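Local coordinates for cellulose-binding protein (Saccharophagus degradans, PDB 2YHG) that probably binds polysaccharide and may hydrolyse glycosidic bonds, and as a fragment that includes a nucleoside hydrolase-like domain binds calcium, magnesium and zinc ions, at residues D217-L220 with D221-Q225. Numbering follows the deposited sequence. Where two conformers were deposited one is given.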
ATOM      1  N   ASP A 217      -6.262 -11.407  17.905  1.00  9.10           N
ATOM      2  CA  ASP A 217      -7.624 -10.980  18.199  1.00  9.17           C
ATOM      3  C   ASP A 217      -7.665 -10.120  19.454  1.00  9.22           C
ATOM      4  O   ASP A 217      -8.453  -9.184  19.526  1.00  9.90           O
ATOM      5  CB  ASP A 217      -8.552 -12.161  18.357  1.00  9.83           C
ATOM      6  CG  ASP A 217      -8.793 -12.938  17.066  1.00 10.42           C
ATOM      7  OD1 ASP A 217      -8.604 -12.398  15.935  1.00 10.46           O
ATOM      8  OD2 ASP A 217      -9.195 -14.122  17.198  1.00 14.49           O
ATOM      9  N   SER A 218      -6.837 -10.402  20.453  1.00  9.96           N
ATOM     10  CA  SER A 218      -6.756  -9.595  21.676  0.50 10.86           C
ATOM     11  C   SER A 218      -6.198  -8.211  21.439  1.00  9.83           C
ATOM     12  O   SER A 218      -6.679  -7.235  21.999  1.00 10.87           O
ATOM     13  CB  SER A 218      -5.863 -10.285  22.695  0.50 12.52           C
ATOM     14  OG  SER A 218      -5.732  -9.462  23.837  0.50 15.78           O
ATOM     15  N   TYR A 219      -5.162  -8.109  20.601  1.00  9.70           N
ATOM     16  CA  TYR A 219      -4.659  -6.800  20.171  1.00  9.62           C
ATOM     17  C   TYR A 219      -5.809  -5.990  19.596  1.00  8.42           C
ATOM     18  O   TYR A 219      -5.984  -4.815  19.863  1.00  9.48           O
ATOM     19  CB  TYR A 219      -3.535  -6.989  19.153  1.00  9.94           C
ATOM     20  CG  TYR A 219      -3.224  -5.757  18.327  1.00  9.38           C
ATOM     21  CD1 TYR A 219      -3.979  -5.466  17.211  1.00  8.76           C
ATOM     22  CD2 TYR A 219      -2.151  -4.934  18.621  1.00 10.76           C
ATOM     23  CE1 TYR A 219      -3.669  -4.417  16.379  1.00  8.96           C
ATOM     24  CE2 TYR A 219      -1.843  -3.825  17.802  1.00 10.47           C
ATOM     25  CZ  TYR A 219      -2.603  -3.572  16.673  1.00  9.16           C
ATOM     26  OH  TYR A 219      -2.319  -2.563  15.773  1.00  9.47           O
ATOM     27  N   LEU A 220      -6.589  -6.611  18.726  1.00  8.92           N
ATOM     28  CA  LEU A 220      -7.660  -5.886  18.062  1.00  8.83           C
ATOM     29  C   LEU A 220      -8.679  -5.411  19.108  1.00  8.93           C
ATOM     30  O   LEU A 220      -9.126  -4.272  19.082  1.00 10.30           O
ATOM     31  CB  LEU A 220      -8.348  -6.760  17.003  1.00  8.78           C
ATOM     32  CG  LEU A 220      -7.437  -7.144  15.821  1.00  8.70           C
ATOM     33  CD1 LEU A 220      -8.143  -8.179  14.952  1.00 10.11           C
ATOM     34  CD2 LEU A 220      -7.029  -5.917  15.037  1.00  9.38           C
ATOM     35  N   ASP A 221      -9.071  -6.294  20.016  1.00  9.84           N
ATOM     36  CA  ASP A 221     -10.055  -5.934  21.014  1.00 10.34           C
ATOM     37  C   ASP A 221      -9.568  -4.780  21.894  1.00 11.04           C
ATOM     38  O   ASP A 221     -10.323  -3.857  22.172  1.00 14.14           O
ATOM     39  CB  ASP A 221     -10.348  -7.171  21.859  1.00 12.17           C
ATOM     40  CG  ASP A 221     -11.470  -6.964  22.848  1.00 17.24           C
ATOM     41  OD1 ASP A 221     -12.572  -6.569  22.451  1.00 23.24           O
ATOM     42  OD2 ASP A 221     -11.286  -7.407  23.988  1.00 28.39           O
ATOM     43  N   ASN A 222      -8.317  -4.863  22.338  1.00 11.24           N
ATOM     44  CA  ASN A 222      -7.806  -3.889  23.282  0.50 11.65           C
ATOM     45  C   ASN A 222      -7.382  -2.571  22.671  1.00 11.39           C
ATOM     46  O   ASN A 222      -7.600  -1.521  23.277  1.00 13.07           O
ATOM     47  CB  ASN A 222      -6.672  -4.486  24.090  0.50 13.04           C
ATOM     48  CG  ASN A 222      -7.144  -5.582  25.020  0.50 16.85           C
ATOM     49  OD1 ASN A 222      -6.604  -6.672  25.019  0.50 24.38           O
ATOM     50  ND2 ASN A 222      -8.096  -5.261  25.883  0.50 21.65           N
ATOM     51  N   HIS A 223      -6.727  -2.605  21.511  1.00 10.35           N
ATOM     52  CA  HIS A 223      -6.113  -1.402  20.942  1.00 10.22           C
ATOM     53  C   HIS A 223      -6.928  -0.755  19.850  1.00  9.76           C
ATOM     54  O   HIS A 223      -6.719   0.410  19.532  1.00 10.44           O
ATOM     55  CB  HIS A 223      -4.702  -1.670  20.422  1.00 10.90           C
ATOM     56  CG  HIS A 223      -3.752  -2.008  21.514  1.00 11.65           C
ATOM     57  ND1 HIS A 223      -3.483  -1.162  22.566  1.00 13.31           N
ATOM     58  CD2 HIS A 223      -3.027  -3.131  21.725  1.00 14.42           C
ATOM     59  CE1 HIS A 223      -2.658  -1.769  23.397  1.00 14.90           C
ATOM     60  NE2 HIS A 223      -2.318  -2.938  22.883  1.00 16.13           N
ATOM     61  N   ILE A 224      -7.840  -1.514  19.225  1.00  9.61           N
ATOM     62  CA  ILE A 224      -8.549  -1.071  18.035  1.00  8.75           C
ATOM     63  C   ILE A 224     -10.053  -0.927  18.295  1.00  8.86           C
ATOM     64  O   ILE A 224     -10.597   0.158  18.256  1.00  9.74           O
ATOM     65  CB  ILE A 224      -8.270  -1.983  16.805  1.00  9.05           C
ATOM     66  CG1 ILE A 224      -6.759  -2.229  16.603  1.00  8.86           C
ATOM     67  CG2 ILE A 224      -8.938  -1.405  15.564  1.00  9.28           C
ATOM     68  CD1 ILE A 224      -5.884  -1.007  16.402  1.00  9.81           C
ATOM     69  N   GLN A 225     -10.704  -2.049  18.582  1.00  9.34           N
ATOM     70  CA  GLN A 225     -12.154  -2.112  18.595  1.00  9.06           C
ATOM     71  C   GLN A 225     -12.790  -1.315  19.726  1.00 10.27           C
ATOM     72  O   GLN A 225     -13.924  -0.875  19.625  1.00 11.31           O
ATOM     73  CB  GLN A 225     -12.567  -3.580  18.662  1.00  9.60           C
ATOM     74  CG  GLN A 225     -12.215  -4.321  17.382  1.00  8.93           C
ATOM     75  CD  GLN A 225     -12.467  -5.790  17.459  1.00  8.76           C
ATOM     76  OE1 GLN A 225     -11.890  -6.468  18.299  1.00  9.91           O
ATOM     77  NE2 GLN A 225     -13.320  -6.301  16.579  1.00  8.81           N
TER
HETATM   78  O   HOH W   1     -10.947  -9.142  18.149  1.00 10.40           O
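H223 turns the edge of its imidazole toward the face of the Y219 ring, an offset edge-to-face pair. Ring planes meet at 60°, and CD2 of Y219 is 3.7 Å from CD2 of H223. Y219 carries CG anti to the backbone N (chi1 162°), which swings the ring along the helix to H223. CE1 of the same ring rests 3.8 Å from CG1 of I224. L220 CD2 meets the same I224 branch beside the tyrosine ring, 4.0 Å from CG1, and this methyl also sits in plane at the Y219 ring edge. F315 and M319 of helix 308-323 pack on this apolar side, and the Y219 hydroxyl bonds to the H312 carbonyl.

Four i to i+4 bonds run from D221, N222, H223 and I224. I224 N, 3.0 Å from L220 O, comes from above the carbonyl plane. L220 O also takes Q225 N, 2.8 Å away at i to i+5 and much straighter (N-H...O 175°). A water lies 2.8 Å from both D217 O and Q225 OE1 and bridges them. Q225 NE2 bonds to N236 and Y234.

Q225 belongs to a magnesium site, and the H223 side chain lies about 4 Å from the zinc ion bound by H227 and D320. The i to i+5 bond from Q225 is the mark of a pi-type turn, here in helix 217-225 of the nucleoside hydrolase-like domain.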